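Sorting nexin-21 (PDB 4YMR) binds membranes enriched in phosphatidylinositol 3-phosphate and phosphatidylinositol 4,5-bisphosphate and may take part in several stages of intracellular trafficking. Local coordinates at the interface of chains A and B. Residues are numbered along the deposited sequence; one frame, centred on the assembly and turned at random. Chains: chain A/B, Protein Snx21.

The interface of chains A and B. Residues chain A 96, 100, 103-104, 114; chain B 74, 77-78, 81.
A:His100 lies between B:Arg74 and B:Leu81 where two helices of the tetratricopeptide-repeat (PXB/TPR) domain of this sorting nexin pack, helix 93-106 of chain A against helix 70-84 of chain B. The pairing arises from a domain swap; the protein is a monomer, so the swapped dimer may belong to the crystal form, and one chain could make the same packing within itself.

The imidazole suits its place by offering both flat faces and polar atoms. Its CG is anti to the backbone N (chi1 -165°), which carries the ring towards chain B. Methyl CD1 of B:Leu81 sits over one face towards the rim, 3.8 Å from CG of A:His100. Hydroxyl OG of B:Ser77 meets the ring edge in its plane, 3.4 Å from CD2 of A:His100, a small side chain that lets the ring come close.

B:Arg74, extended from CG to NE, reaches A:Ser104 side-on and gives its OG two hydrogen bonds in the guanidinium plane, from NE at 2.9 Å and from NH2 at 3.1 Å. NE2 of A:His100 lies over one face of that guanidinium, the two planes 28° apart. OE1 of B:Glu78 lies 3.6 Å from NE2 of A:His100, not hydrogen-bonded. Methyl CD1 of A:Leu103 lies against the helix backbone, 3.8 Å from CA of B:Arg74, and the two CB atoms meet. CD1 of A:Phe96 rests against B:Ser77 CB at 3.7 Å.

Farther out, A:Ser104 OG donates to the carbonyl O of A:His100, leaving its oxygen to accept from the arginine. ND1 of A:His100 donates to A:Ser114 OG at 2.8 Å, short but bent and 40° out of the ring plane, steadying the ring only loosely against helix 112-122.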
# COMPACT_ATOMS: atom_id res chain seq x y z
N PHE A 96 8.52 11.11 -4.21
CA PHE A 96 8.24 12.28 -3.39
C PHE A 96 9.49 12.96 -2.81
O PHE A 96 9.60 14.19 -2.83
CB PHE A 96 7.17 12.01 -2.32
CG PHE A 96 5.77 12.14 -2.83
CD1 PHE A 96 5.26 13.38 -3.21
CD2 PHE A 96 4.95 11.03 -2.95
CE1 PHE A 96 3.96 13.50 -3.69
CE2 PHE A 96 3.67 11.14 -3.43
CZ PHE A 96 3.17 12.38 -3.80
N HIS A 100 10.35 16.66 -3.68
CA HIS A 100 10.60 17.57 -2.56
C HIS A 100 11.96 18.26 -2.62
O HIS A 100 12.07 19.44 -2.29
CB HIS A 100 10.47 16.83 -1.22
CG HIS A 100 10.36 17.74 -0.04
ND1 HIS A 100 11.43 18.03 0.78
CD2 HIS A 100 9.30 18.43 0.46
CE1 HIS A 100 11.04 18.86 1.73
NE2 HIS A 100 9.76 19.11 1.57
N LEU A 103 11.56 20.73 -5.60
CA LEU A 103 10.66 21.85 -5.28
C LEU A 103 11.24 22.81 -4.23
O LEU A 103 10.86 23.98 -4.18
CB LEU A 103 9.26 21.36 -4.88
CG LEU A 103 8.41 20.76 -6.02
CD1 LEU A 103 7.24 19.90 -5.53
CD2 LEU A 103 7.91 21.86 -6.96
N SER A 104 12.16 22.30 -3.40
CA SER A 104 12.88 23.12 -2.42
C SER A 104 13.87 24.07 -3.10
O SER A 104 14.07 25.20 -2.65
CB SER A 104 13.62 22.25 -1.40
OG SER A 104 12.72 21.65 -0.50
N SER A 114 15.82 15.79 3.00
CA SER A 114 15.20 15.05 1.92
C SER A 114 16.26 14.41 1.02
O SER A 114 16.05 13.33 0.48
CB SER A 114 14.31 15.99 1.11
OG SER A 114 12.97 15.80 1.48
N ARG B 74 4.88 21.52 -3.53
CA ARG B 74 5.65 21.26 -2.31
C ARG B 74 4.76 21.01 -1.09
O ARG B 74 5.06 20.15 -0.27
CB ARG B 74 6.60 22.43 -2.02
CG ARG B 74 7.69 22.12 -1.03
CD ARG B 74 8.91 23.05 -1.21
NE ARG B 74 9.98 22.73 -0.27
CZ ARG B 74 9.93 22.98 1.04
NH1 ARG B 74 8.87 23.56 1.56
NH2 ARG B 74 10.95 22.65 1.82
N SER B 77 3.43 17.62 -1.56
CA SER B 77 4.50 16.65 -1.39
C SER B 77 4.90 16.56 0.08
O SER B 77 5.43 15.55 0.55
CB SER B 77 5.68 16.95 -2.32
OG SER B 77 6.74 17.57 -1.62
N GLU B 78 4.61 17.63 0.82
CA GLU B 78 4.80 17.64 2.27
C GLU B 78 3.79 16.72 2.96
O GLU B 78 4.18 15.92 3.82
CB GLU B 78 4.71 19.06 2.83
CG GLU B 78 4.84 19.11 4.34
CD GLU B 78 6.24 18.78 4.82
OE1 GLU B 78 7.20 19.13 4.11
OE2 GLU B 78 6.38 18.16 5.89
N LEU B 81 4.85 13.10 2.17
CA LEU B 81 5.92 12.70 3.08
C LEU B 81 5.44 12.52 4.54
O LEU B 81 6.01 11.74 5.29
CB LEU B 81 7.11 13.65 2.99
CG LEU B 81 7.91 13.55 1.67
CD1 LEU B 81 9.08 14.56 1.62
CD2 LEU B 81 8.42 12.14 1.44